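Local coordinates for protein 4-oxalocrotonate decarboxylase NahK (Pseudomonas putida, PDB 5D2K) that catalyses the metal-assisted decarboxylation of (3E)-2-oxohex-3-enedioate to 2-oxopent-4-enoate and carbon dioxide in the bacterial breakdown of naphthalene, at residues S106-P111 with V148-Y153; K112-I117 with T243-V248. The protein carries 1 engineered substitution. All coordinates share one frame; numbering follows the deposited sequence.

Interactions 1 and 2 are consecutive along one chain segment: 106-111 is the loop leading into strand 112-121, and 112-117 is the start of that strand. Their centres lie about 13 Å apart. The segments of the two interactions alternate along the chain, 148-153 following 112-117 and 243-248 coming last; strand 112-121 pairs with both 139-149 and 246-247 in one mixed sheet. Backbone contacts join the interactions: I149 N lies 2.8 Å from K112 O, a probable hydrogen bond, and V248 N probably donates to P111 O. Both reach 2-oxoadipic acid, I149 from interaction 1, E114 and E116 from interaction 2; E147, just before 148-153, completes the protein's share of the magnesium site.

Interaction 1: residues S106-P111 with V148-Y153; sequences SKLIHP and VIDSRY. With OOG (2-oxoadipic acid), chain D.
The carboxylate of D150 meets the backbone of I109 and H110 and takes their two successive N-H groups, one on each oxygen. OD2 accepts from I109 N at 2.7 Å in a nearly straight bond (172°), met on its syn side and slightly out of the carboxylate plane. OD1 receives H110 N, also at 2.7 Å, through its syn lone pair. CG of D150 stands anti to the backbone N (chi1 -167°); the carboxylate beyond it meets the loop, and the two bonds restrict its rotation. The H110 ring lies almost perpendicular to this carboxylate, its CD2 edge 3.2 Å from OD1. Its NE2 donates to S151 O at 2.6 Å, while CE1 approaches Y153 O in the ring plane; I109 CG2 covers the centre of one ring face. The loop is thereby held against the chain leaving strand 139-149, within the fumarylacetoacetate hydrolase-type fold of the hydratase/decarboxylase family. Beyond S151, whose OG accepts from Y153 N in an ST turn, R152 follows a bent course: its CG and CD pack on I109 CD1, and its guanidinium forms a salt bridge with D166. At the strand end, V148 CG1 packs against P111 CB (3.8 Å) and, more loosely, L108 CD1. I149 turns from the loop to the ligand, its CD1 3.6 Å from O2 of 2-oxoadipic acid.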
# COMPACT_ATOMS: atom_id res chain seq x y z
N SER A 106 4.59 -3.10 -19.16
CA SER A 106 3.50 -3.42 -20.08
C SER A 106 2.33 -4.03 -19.32
O SER A 106 1.23 -4.14 -19.85
CB SER A 106 3.96 -4.35 -21.21
OG SER A 106 4.15 -5.68 -20.75
N LYS A 107 2.57 -4.42 -18.08
CA LYS A 107 1.51 -4.97 -17.24
C LYS A 107 0.93 -3.89 -16.33
O LYS A 107 0.11 -4.19 -15.45
CB LYS A 107 2.05 -6.13 -16.40
CG LYS A 107 2.64 -7.26 -17.22
CD LYS A 107 2.98 -8.46 -16.35
CE LYS A 107 3.29 -9.69 -17.20
NZ LYS A 107 2.10 -10.12 -18.01
N LEU A 108 1.36 -2.66 -16.54
CA LEU A 108 0.98 -1.53 -15.70
C LEU A 108 0.37 -0.41 -16.55
O LEU A 108 0.63 -0.32 -17.75
CB LEU A 108 2.20 -1.02 -14.93
CG LEU A 108 2.92 -2.09 -14.10
CD1 LEU A 108 4.10 -1.46 -13.36
CD2 LEU A 108 1.96 -2.77 -13.12
N ILE A 109 -0.43 0.43 -15.92
CA ILE A 109 -1.21 1.44 -16.63
C ILE A 109 -0.49 2.79 -16.64
O ILE A 109 -0.21 3.35 -17.71
CB ILE A 109 -2.60 1.59 -16.00
CG1 ILE A 109 -3.38 0.28 -16.10
CG2 ILE A 109 -3.38 2.71 -16.68
CD1 ILE A 109 -4.53 0.16 -15.11
N HIS A 110 -0.19 3.31 -15.46
CA HIS A 110 0.52 4.58 -15.30
C HIS A 110 1.19 4.61 -13.93
O HIS A 110 0.79 5.37 -13.04
CB HIS A 110 -0.43 5.78 -15.48
CG HIS A 110 -1.78 5.63 -14.84
ND1 HIS A 110 -2.89 6.32 -15.27
CD2 HIS A 110 -2.20 4.87 -13.79
CE1 HIS A 110 -3.93 5.99 -14.53
NE2 HIS A 110 -3.54 5.11 -13.62
N PRO A 111 2.22 3.77 -13.76
CA PRO A 111 2.77 3.49 -12.43
C PRO A 111 3.63 4.59 -11.84
O PRO A 111 4.27 5.38 -12.55
CB PRO A 111 3.63 2.24 -12.68
CG PRO A 111 4.07 2.39 -14.10
CD PRO A 111 2.86 2.94 -14.80
N VAL A 148 5.12 0.06 -5.85
CA VAL A 148 4.68 0.56 -7.14
C VAL A 148 3.17 0.67 -7.06
O VAL A 148 2.49 -0.34 -6.91
CB VAL A 148 5.08 -0.36 -8.31
CG1 VAL A 148 4.68 0.29 -9.64
CG2 VAL A 148 6.58 -0.65 -8.27
N ILE A 149 2.65 1.90 -7.13
CA ILE A 149 1.21 2.08 -7.15
C ILE A 149 0.74 2.40 -8.55
O ILE A 149 1.50 2.93 -9.37
CB ILE A 149 0.73 3.19 -6.19
CG1 ILE A 149 1.48 4.49 -6.44
CG2 ILE A 149 0.85 2.71 -4.73
CD1 ILE A 149 0.86 5.69 -5.69
N ASP A 150 -0.50 2.04 -8.84
CA ASP A 150 -1.00 2.11 -10.21
C ASP A 150 -2.51 2.12 -10.18
O ASP A 150 -3.16 1.08 -10.39
CB ASP A 150 -0.44 0.94 -11.03
CG ASP A 150 -0.65 1.11 -12.53
OD1 ASP A 150 -0.62 2.26 -13.00
OD2 ASP A 150 -0.83 0.09 -13.23
N SER A 151 -3.10 3.28 -9.91
CA SER A 151 -4.55 3.38 -9.83
C SER A 151 -5.19 2.94 -11.14
O SER A 151 -4.72 3.32 -12.21
CB SER A 151 -4.97 4.81 -9.52
OG SER A 151 -6.39 4.94 -9.53
N ARG A 152 -6.25 2.15 -11.04
CA ARG A 152 -6.96 1.75 -12.25
C ARG A 152 -7.90 2.85 -12.74
O ARG A 152 -8.57 2.68 -13.76
CB ARG A 152 -7.71 0.43 -12.01
CG ARG A 152 -6.88 -0.83 -12.35
CD ARG A 152 -5.54 -0.91 -11.59
NE ARG A 152 -5.74 -1.02 -10.15
CZ ARG A 152 -4.85 -1.51 -9.29
NH1 ARG A 152 -5.15 -1.56 -7.99
NH2 ARG A 152 -3.67 -1.97 -9.71
N TYR A 153 -7.95 3.99 -12.06
CA TYR A 153 -8.79 5.10 -12.52
C TYR A 153 -7.99 6.05 -13.40
O TYR A 153 -6.81 6.28 -13.17
CB TYR A 153 -9.40 5.85 -11.34
CG TYR A 153 -10.23 4.92 -10.49
CD1 TYR A 153 -11.37 4.32 -11.01
CD2 TYR A 153 -9.85 4.62 -9.20
CE1 TYR A 153 -12.12 3.45 -10.24
CE2 TYR A 153 -10.58 3.76 -8.42
CZ TYR A 153 -11.72 3.17 -8.94
OH TYR A 153 -12.43 2.32 -8.15
C2 OOG D . -3.33 5.34 -3.10
C3 OOG D . -2.20 4.53 -2.49
C4 OOG D . -1.66 5.21 -1.25
C6 OOG D . 0.53 5.31 0.16
O4 OOG D . 1.59 4.75 0.55
O3 OOG D . 0.25 6.48 0.51
C5 OOG D . -0.39 4.55 -0.76
C1 OOG D . -2.80 6.22 -4.21
O1 OOG D . -3.19 6.06 -5.40
O2 OOG D . -1.97 7.12 -3.94
O5 OOG D . -0.07 3.42 -1.07

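Interaction 2: residues K112-I117 with T243-V248. With MG (magnesium ion), chain C; OOG (2-oxoadipic acid), chain D.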
# COMPACT_ATOMS: atom_id res chain seq x y z
N LYS A 112 3.62 4.63 -10.50
CA LYS A 112 4.46 5.52 -9.71
C LYS A 112 5.11 4.71 -8.61
O LYS A 112 4.57 3.68 -8.20
CB LYS A 112 3.64 6.64 -9.07
CG LYS A 112 2.86 7.54 -10.01
CD LYS A 112 2.12 8.59 -9.20
CE LYS A 112 1.15 9.39 -10.06
NZ LYS A 112 1.86 10.15 -11.13
N ILE A 113 6.26 5.17 -8.11
CA ILE A 113 6.88 4.51 -6.96
C ILE A 113 6.84 5.39 -5.72
O ILE A 113 6.87 6.61 -5.81
CB ILE A 113 8.34 4.09 -7.21
CG1 ILE A 113 9.20 5.29 -7.61
CG2 ILE A 113 8.41 2.98 -8.25
CD1 ILE A 113 10.69 5.03 -7.43
N GLU A 114 6.78 4.72 -4.57
CA GLU A 114 6.78 5.33 -3.23
C GLU A 114 7.82 4.64 -2.37
O GLU A 114 7.94 3.42 -2.39
CB GLU A 114 5.41 5.19 -2.54
CG GLU A 114 4.20 5.61 -3.34
CD GLU A 114 2.88 5.32 -2.62
OE1 GLU A 114 2.68 4.21 -2.10
OE2 GLU A 114 2.02 6.22 -2.61
N ALA A 115 8.55 5.41 -1.56
CA ALA A 115 9.45 4.79 -0.59
C ALA A 115 8.77 4.59 0.76
O ALA A 115 8.16 5.51 1.30
CB ALA A 115 10.71 5.63 -0.42
N GLU A 116 8.85 3.37 1.30
CA GLU A 116 8.17 3.04 2.55
C GLU A 116 9.04 2.21 3.48
O GLU A 116 10.08 1.69 3.08
CB GLU A 116 6.85 2.27 2.28
CG GLU A 116 6.03 2.89 1.15
CD GLU A 116 4.56 2.52 1.13
OE1 GLU A 116 4.03 1.94 2.10
OE2 GLU A 116 3.92 2.86 0.12
N ILE A 117 8.61 2.09 4.73
CA ILE A 117 9.22 1.12 5.62
C ILE A 117 8.13 0.13 6.04
O ILE A 117 7.00 0.50 6.39
CB ILE A 117 9.94 1.79 6.83
CG1 ILE A 117 10.76 0.76 7.62
CG2 ILE A 117 8.96 2.52 7.72
CD1 ILE A 117 11.95 0.16 6.84
N THR A 243 7.25 9.79 1.05
CA THR A 243 7.29 10.96 0.18
C THR A 243 6.21 10.90 -0.88
O THR A 243 5.50 9.90 -1.00
CB THR A 243 8.64 11.09 -0.54
OG1 THR A 243 8.70 10.13 -1.60
CG2 THR A 243 9.80 10.88 0.40
N ALA A 244 6.13 11.95 -1.68
CA ALA A 244 5.28 11.93 -2.86
C ALA A 244 5.74 10.82 -3.80
O ALA A 244 6.93 10.51 -3.89
CB ALA A 244 5.29 13.28 -3.56
N ALA A 245 4.78 10.24 -4.50
CA ALA A 245 5.04 9.20 -5.48
C ALA A 245 5.62 9.79 -6.78
O ALA A 245 5.32 10.92 -7.15
CB ALA A 245 3.77 8.43 -5.76
N VAL A 246 6.46 9.01 -7.46
CA VAL A 246 7.19 9.46 -8.64
C VAL A 246 6.90 8.53 -9.82
O VAL A 246 7.02 7.32 -9.70
CB VAL A 246 8.70 9.49 -8.36
CG1 VAL A 246 9.50 9.71 -9.63
CG2 VAL A 246 9.02 10.56 -7.30
N PRO A 247 6.52 9.10 -10.98
CA PRO A 247 6.21 8.24 -12.13
C PRO A 247 7.44 7.45 -12.63
O PRO A 247 8.58 7.92 -12.54
CB PRO A 247 5.70 9.23 -13.19
CG PRO A 247 6.24 10.55 -12.78
CD PRO A 247 6.37 10.53 -11.29
N VAL A 248 7.19 6.24 -13.11
CA VAL A 248 8.25 5.42 -13.70
C VAL A 248 7.78 4.90 -15.06
O VAL A 248 6.57 4.78 -15.32
CB VAL A 248 8.66 4.23 -12.80
CG1 VAL A 248 9.46 4.73 -11.60
CG2 VAL A 248 7.42 3.43 -12.37
MG MG C . 2.01 3.00 -0.51
C2 OOG D . -3.33 5.34 -3.10
C3 OOG D . -2.20 4.53 -2.49
C4 OOG D . -1.66 5.21 -1.25
C6 OOG D . 0.53 5.31 0.16
O4 OOG D . 1.59 4.75 0.55
O3 OOG D . 0.25 6.48 0.51
C5 OOG D . -0.39 4.55 -0.76
C1 OOG D . -2.80 6.22 -4.21
O1 OOG D . -3.19 6.06 -5.40
O2 OOG D . -1.97 7.12 -3.94
O5 OOG D . -0.07 3.42 -1.07
O HOH W 1 7.32 7.97 -1.12
O HOH W 2 1.46 1.94 1.21
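K112 lays the aliphatic part of its side chain over 243-248: CB comes 3.8 Å from A245 CB, and in the conformer described CD also reaches A245 CB, CG lies over P247 CA, and the ammonium end makes a cation-pi contact with F156. Next, I113 forms the antiparallel hydrogen-bonded pair with V246, its N donating to V246 O at 2.8 Å and its O accepting from V246 N at 2.9 Å. On the face of the sheet away from K112, CG1 and CG2 of I113 meet V248 CG1, the two side chains crossing at about a right angle. E114 rests CG on A245 CB (3.7 Å); CD continues the chain extended (chi2 175°), and OE1 binds magnesium at 2.1 Å; OE2 pairs with K77 in a salt bridge. At A115 the direct pairing gives way to a water, which accepts from A115 N and donates to T243 O. E116 binds magnesium through OE2 at 2.0 Å, and its OE1 accepts from a metal-bound water. O4 and O5 of 2-oxoadipic acid chelate the ion, and E147 completes its shell. Such chelation would draw electron density from the 2-oxo acid, consistent with metal-assisted decarboxylation.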